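Side-chain contacts in glucosamine-6-phosphate deaminase (Thermotoga maritima, PDB 1J5X), which belongs to the SIS-domain family, alpha/beta proteins in which helices flank central parallel beta sheets: residues L17-D22 with R154-V159; K162-I167 with L310-A315. All coordinates share one frame; numbering follows the deposited sequence.

Interaction 1: L17-D22 with R154-V159; sequences LKEITD and REEAIV
E19 meets E156 and A157 because its side chain lies with CG beside its own backbone N (chi1 -67°) and then runs fully extended (chi2 177°), carrying the carboxylate straight out from helix 15-25. It lands on the loop that leaves strand 147-150, an outermost strand of the five-stranded parallel sheet of the SIS domain. One carboxylate here spans two successive backbone N-H groups, each of its oxygens accepting one. OE2 of E19 takes the N-H of E156 at 2.7 Å, an almost straight bond (174° at the hydrogen), and OE1 of E19 takes that of A157 at 3.0 Å. Both donors come in on the syn side, somewhat out of the carboxylate plane. E156 has a helix-like backbone here, which turns the two N-H groups in roughly the same direction, and the pair of bonds fixes the rotation of the carboxylate. A glutamate suits the place, being long enough to span the gap and having two acceptors for two donors.

Water adds further donors to this buried group. One water donates to OE2 of E19 and to R154 O and accepts from K18 NZ at 3.1 Å; a second donates to OE1 of E19 and, at 2.7 Å, to V159 O. K18 itself forms a salt bridge to D22 one helical turn on, NZ lying 2.7 Å from OD2.

E155 turns its own acid elsewhere, to S163, R109 and T161 N, and OE2 of E155 stays 4.9 Å from OE1 of E19, which probably limits repulsion between the two acids. What E155 offers E19 is its aliphatic stem, CG lying over one face of the carboxylate. The methyl of A157 sits slightly to the other side of that plane, CB 3.3 Å from OE1 of E19.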
loop_
_atom_site.group_PDB
_atom_site.type_symbol
_atom_site.label_atom_id
_atom_site.label_comp_id
_atom_site.label_asym_id
_atom_site.label_seq_id
_atom_site.Cartn_x
_atom_site.Cartn_y
_atom_site.Cartn_z
ATOM N N LEU A 17 -2.855 -4.438 -16.171
ATOM C CA LEU A 17 -3.342 -3.110 -16.550
ATOM C C LEU A 17 -4.848 -3.000 -16.260
ATOM O O LEU A 17 -5.342 -1.957 -15.766
ATOM C CB LEU A 17 -3.079 -2.855 -18.043
ATOM C CG LEU A 17 -3.573 -1.448 -18.465
ATOM C CD1 LEU A 17 -2.874 -0.393 -17.624
ATOM C CD2 LEU A 17 -3.241 -1.189 -19.947
ATOM N N LYS A 18 -5.618 -4.062 -16.547
ATOM C CA LYS A 18 -7.056 -4.010 -16.273
ATOM C C LYS A 18 -7.356 -3.775 -14.785
ATOM O O LYS A 18 -8.205 -2.948 -14.405
ATOM C CB LYS A 18 -7.754 -5.297 -16.708
ATOM C CG LYS A 18 -9.263 -5.343 -16.399
ATOM C CD LYS A 18 -9.618 -6.030 -15.105
ATOM C CE LYS A 18 -11.138 -6.121 -14.925
ATOM N NZ LYS A 18 -11.549 -6.612 -13.592
ATOM N N GLU A 19 -6.673 -4.537 -13.944
ATOM C CA GLU A 19 -6.888 -4.390 -12.520
ATOM C C GLU A 19 -6.338 -3.025 -12.002
ATOM O O GLU A 19 -6.898 -2.450 -11.104
ATOM C CB GLU A 19 -6.263 -5.613 -11.842
ATOM C CG GLU A 19 -7.114 -6.848 -12.291
ATOM C CD GLU A 19 -6.655 -8.221 -11.793
ATOM O OE1 GLU A 19 -5.510 -8.355 -11.370
ATOM O OE2 GLU A 19 -7.464 -9.146 -11.859
ATOM N N ILE A 20 -5.272 -2.497 -12.548
ATOM C CA ILE A 20 -4.832 -1.138 -12.109
ATOM C C ILE A 20 -5.976 -0.154 -12.483
ATOM O O ILE A 20 -6.455 0.685 -11.675
ATOM C CB ILE A 20 -3.547 -0.718 -12.845
ATOM C CG1 ILE A 20 -2.416 -1.664 -12.449
ATOM C CG2 ILE A 20 -3.193 0.742 -12.541
ATOM C CD1 ILE A 20 -1.092 -1.265 -13.113
ATOM N N THR A 21 -6.429 -0.276 -13.727
ATOM C CA THR A 21 -7.490 0.595 -14.243
ATOM C C THR A 21 -8.798 0.479 -13.477
ATOM O O THR A 21 -9.586 1.428 -13.438
ATOM C CB THR A 21 -7.713 0.320 -15.762
ATOM O OG1 THR A 21 -6.469 0.531 -16.406
ATOM C CG2 THR A 21 -8.727 1.336 -16.359
ATOM N N ASP A 22 -9.004 -0.654 -12.812
ATOM C CA ASP A 22 -10.210 -0.838 -12.040
ATOM C C ASP A 22 -10.276 0.172 -10.855
ATOM O O ASP A 22 -11.335 0.346 -10.281
ATOM C CB ASP A 22 -10.312 -2.238 -11.450
ATOM C CG ASP A 22 -10.766 -3.297 -12.480
ATOM O OD1 ASP A 22 -11.318 -2.876 -13.538
ATOM O OD2 ASP A 22 -10.594 -4.523 -12.188
ATOM N N ARG A 154 -12.243 -8.951 -7.134
ATOM C CA ARG A 154 -11.621 -9.961 -8.015
ATOM C C ARG A 154 -10.308 -9.461 -8.492
ATOM O O ARG A 154 -10.256 -8.499 -9.221
ATOM C CB ARG A 154 -12.494 -10.250 -9.244
ATOM C CG ARG A 154 -13.473 -11.368 -9.014
ATOM C CD ARG A 154 -13.993 -12.053 -10.331
ATOM N NE ARG A 154 -14.878 -13.181 -10.002
ATOM C CZ ARG A 154 -16.170 -13.094 -9.643
ATOM N NH1 ARG A 154 -16.791 -11.911 -9.569
ATOM N NH2 ARG A 154 -16.841 -14.211 -9.329
ATOM N N GLU A 155 -9.224 -10.070 -8.052
ATOM C CA GLU A 155 -7.945 -9.651 -8.520
ATOM C C GLU A 155 -7.172 -10.954 -8.800
ATOM O O GLU A 155 -6.946 -11.778 -7.893
ATOM C CB GLU A 155 -7.228 -8.807 -7.485
ATOM C CG GLU A 155 -5.981 -8.181 -8.009
ATOM C CD GLU A 155 -5.218 -7.425 -6.906
ATOM O OE1 GLU A 155 -4.681 -8.070 -5.975
ATOM O OE2 GLU A 155 -5.161 -6.182 -6.996
ATOM N N GLU A 156 -6.813 -11.087 -10.075
ATOM C CA GLU A 156 -6.124 -12.238 -10.686
ATOM C C GLU A 156 -4.648 -12.174 -10.920
ATOM O O GLU A 156 -3.966 -13.213 -10.940
ATOM C CB GLU A 156 -6.712 -12.466 -12.079
ATOM C CG GLU A 156 -8.149 -12.701 -12.098
ATOM C CD GLU A 156 -8.441 -13.875 -11.321
ATOM O OE1 GLU A 156 -7.574 -14.798 -11.312
ATOM O OE2 GLU A 156 -9.522 -13.902 -10.718
ATOM N N ALA A 157 -4.146 -10.988 -11.185
ATOM C CA ALA A 157 -2.763 -10.872 -11.516
ATOM C C ALA A 157 -1.860 -11.249 -10.367
ATOM O O ALA A 157 -2.305 -11.238 -9.194
ATOM C CB ALA A 157 -2.484 -9.480 -11.983
ATOM N N ILE A 158 -0.609 -11.592 -10.715
ATOM C CA ILE A 158 0.416 -11.924 -9.733
ATOM C C ILE A 158 0.622 -10.697 -8.831
ATOM O O ILE A 158 0.630 -10.817 -7.613
ATOM C CB ILE A 158 1.823 -12.223 -10.401
ATOM C CG1 ILE A 158 1.736 -13.470 -11.257
ATOM C CG2 ILE A 158 2.926 -12.421 -9.335
ATOM C CD1 ILE A 158 0.774 -14.507 -10.671
ATOM N N VAL A 159 0.826 -9.535 -9.439
ATOM C CA VAL A 159 1.049 -8.325 -8.650
ATOM C C VAL A 159 -0.230 -7.731 -8.102
ATOM O O VAL A 159 -1.245 -7.590 -8.809
ATOM C CB VAL A 159 1.797 -7.284 -9.500
ATOM C CG1 VAL A 159 2.051 -6.001 -8.707
ATOM C CG2 VAL A 159 3.110 -7.896 -9.958
HETATM O O HOH W 1 -9.914 -8.776 -12.061
HETATM O O HOH W 2 -3.332 -6.644 -10.217
#

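Interaction 2: K162-I167 with L310-A315; sequences KSFSMI and LRTVPA
The opening turns of helix 162-179 face a type I beta turn, L310 to V313, that leads into helix 313-326, and the backbones come nearest where the CA atoms of S165 and L310 are 6.2 Å apart. This is a seam deep in the two-sheet alpha/beta architecture, where a helix of the SIS domain meets one that follows the last strand of the second parallel sheet. The turn is closed by V313 N bonding to L310 O, and it presents T312 toward the helix, opposite F164 and S165.

T312 turns its methyl to F164 and reaches S165 through a water. The methyl CG2, placed anti to the carbonyl carbon, meets the ring obliquely, 3.6 Å from CE1 of F164. F164 reaches this methyl with CG anti to its backbone N (chi1 175°), and the two side chains are inclined to one another. A beta-branched threonine serves well here, with a methyl for the ring and a hydroxyl for the polar side. Helix 222-238 packs alongside, V226 against T312 and E229 against F164.

The hydroxyls of S165 and T312 do not touch, OG and OG1 being 3.9 Å apart, and one water mediates between them. Each hydroxyl also has a partner beyond the contact: S165 OG bonds to Q23 OE1, and T312 OG1 to Q316 NE2. The water bonds three polar atoms at once: it donates to S165 OG at 2.9 Å, lies 2.8 Å from T312 OG1, and accepts the backbone N-H of T312, with N 2.9 Å from its oxygen.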
loop_
_atom_site.group_PDB
_atom_site.type_symbol
_atom_site.label_atom_id
_atom_site.label_comp_id
_atom_site.label_asym_id
_atom_site.label_seq_id
_atom_site.Cartn_x
_atom_site.Cartn_y
_atom_site.Cartn_z
ATOM N N LYS A 162 -5.209 -3.173 -7.268
ATOM C CA LYS A 162 -6.457 -2.656 -6.690
ATOM C C LYS A 162 -6.806 -3.237 -5.328
ATOM O O LYS A 162 -7.445 -2.571 -4.529
ATOM C CB LYS A 162 -7.630 -2.935 -7.644
ATOM C CG LYS A 162 -8.007 -4.397 -7.785
ATOM C CD LYS A 162 -9.098 -4.522 -8.884
ATOM C CE LYS A 162 -9.958 -5.769 -8.769
ATOM N NZ LYS A 162 -11.012 -5.898 -9.853
ATOM N N SER A 163 -6.373 -4.463 -5.036
ATOM C CA SER A 163 -6.716 -5.052 -3.749
ATOM C C SER A 163 -6.045 -4.274 -2.600
ATOM O O SER A 163 -6.623 -4.173 -1.514
ATOM C CB SER A 163 -6.288 -6.546 -3.657
ATOM O OG SER A 163 -4.907 -6.703 -3.789
ATOM N N PHE A 164 -4.868 -3.738 -2.851
ATOM C CA PHE A 164 -4.185 -2.990 -1.778
ATOM C C PHE A 164 -5.064 -1.732 -1.461
ATOM O O PHE A 164 -5.467 -1.471 -0.311
ATOM C CB PHE A 164 -2.805 -2.560 -2.281
ATOM C CG PHE A 164 -2.043 -1.674 -1.316
ATOM C CD1 PHE A 164 -2.287 -0.291 -1.266
ATOM C CD2 PHE A 164 -1.089 -2.228 -0.465
ATOM C CE1 PHE A 164 -1.603 0.513 -0.406
ATOM C CE2 PHE A 164 -0.379 -1.412 0.440
ATOM C CZ PHE A 164 -0.632 -0.054 0.461
ATOM N N SER A 165 -5.385 -1.001 -2.516
ATOM C CA SER A 165 -6.163 0.235 -2.354
ATOM C C SER A 165 -7.521 -0.029 -1.784
ATOM O O SER A 165 -7.995 0.680 -0.880
ATOM C CB SER A 165 -6.330 0.929 -3.706
ATOM O OG SER A 165 -5.054 1.270 -4.251
HETATM N N MSE A 166 -8.231 -1.020 -2.329
HETATM C CA MSE A 166 -9.540 -1.285 -1.795
HETATM C C MSE A 166 -9.592 -1.821 -0.375
HETATM O O MSE A 166 -10.489 -1.475 0.399
HETATM C CB MSE A 166 -10.350 -2.201 -2.808
HETATM C CG MSE A 166 -10.444 -1.501 -4.122
HETATM SE SE MSE A 166 -11.266 -2.859 -5.426
HETATM C CE MSE A 166 -11.637 -1.602 -6.843
ATOM N N ILE A 167 -8.633 -2.659 0.026
ATOM C CA ILE A 167 -8.685 -3.163 1.387
ATOM C C ILE A 167 -8.260 -1.960 2.298
ATOM O O ILE A 167 -8.854 -1.748 3.355
ATOM C CB ILE A 167 -7.706 -4.357 1.591
ATOM C CG1 ILE A 167 -8.294 -5.613 0.842
ATOM C CG2 ILE A 167 -7.571 -4.702 3.113
ATOM C CD1 ILE A 167 -7.273 -6.713 0.682
ATOM N N LEU A 310 -5.388 5.920 -2.369
ATOM C CA LEU A 310 -5.205 6.186 -3.783
ATOM C C LEU A 310 -3.718 6.370 -4.129
ATOM O O LEU A 310 -3.344 6.354 -5.300
ATOM C CB LEU A 310 -5.859 7.500 -4.158
ATOM C CG LEU A 310 -7.380 7.659 -4.088
ATOM C CD1 LEU A 310 -7.750 9.144 -4.380
ATOM C CD2 LEU A 310 -8.013 6.749 -5.174
ATOM N N ARG A 311 -2.866 6.613 -3.128
ATOM C CA ARG A 311 -1.517 7.018 -3.473
ATOM C C ARG A 311 -0.503 6.037 -4.027
ATOM O O ARG A 311 0.618 6.453 -4.322
ATOM C CB ARG A 311 -0.880 7.850 -2.347
ATOM C CG ARG A 311 -1.490 9.333 -2.274
ATOM C CD ARG A 311 -1.117 9.970 -0.932
ATOM N NE ARG A 311 -1.433 11.418 -0.862
ATOM C CZ ARG A 311 -0.552 12.377 -1.133
ATOM N NH1 ARG A 311 0.705 12.062 -1.499
ATOM N NH2 ARG A 311 -0.925 13.681 -1.006
ATOM N N THR A 312 -0.865 4.772 -4.110
ATOM C CA THR A 312 0.066 3.826 -4.788
ATOM C C THR A 312 -0.277 3.765 -6.297
ATOM O O THR A 312 0.458 3.191 -7.092
ATOM C CB THR A 312 0.055 2.377 -4.205
ATOM O OG1 THR A 312 -1.205 1.745 -4.381
ATOM C CG2 THR A 312 0.411 2.420 -2.702
ATOM N N VAL A 313 -1.365 4.378 -6.702
ATOM C CA VAL A 313 -1.743 4.344 -8.126
ATOM C C VAL A 313 -0.638 4.914 -9.043
ATOM O O VAL A 313 -0.292 4.304 -10.066
ATOM C CB VAL A 313 -3.078 5.104 -8.342
ATOM C CG1 VAL A 313 -3.370 5.290 -9.846
ATOM C CG2 VAL A 313 -4.205 4.330 -7.724
ATOM N N PRO A 314 -0.084 6.074 -8.722
ATOM C CA PRO A 314 0.969 6.592 -9.592
ATOM C C PRO A 314 2.123 5.565 -9.773
ATOM O O PRO A 314 2.616 5.359 -10.863
ATOM C CB PRO A 314 1.441 7.824 -8.857
ATOM C CG PRO A 314 0.148 8.346 -8.215
ATOM C CD PRO A 314 -0.445 7.065 -7.660
ATOM N N ALA A 315 2.560 4.940 -8.667
ATOM C CA ALA A 315 3.657 3.961 -8.781
ATOM C C ALA A 315 3.247 2.693 -9.540
ATOM O O ALA A 315 4.081 2.108 -10.240
ATOM C CB ALA A 315 4.204 3.598 -7.330
HETATM O O HOH W 3 -3.204 3.293 -3.247
#

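How the interactions relate
From the N terminus, helix 15-25 is held by interaction 1 to the loop after strand 147-150, closing a long loop that contains all five strands of the first sheet. After two intervening residues the chain passes from 154-159 into 162-167, where interaction 2 begins; it closes a second loop, holding the four strands of the other sheet, at 310-315. The two closures follow one another in series, neither enclosing nor crossing the other, with centres about 11 Å apart. They are also joined directly: K162 NZ forms a salt bridge with D22 OD2. Helix 162-179 is therefore tied to both the N-terminal helix and helix 313-326.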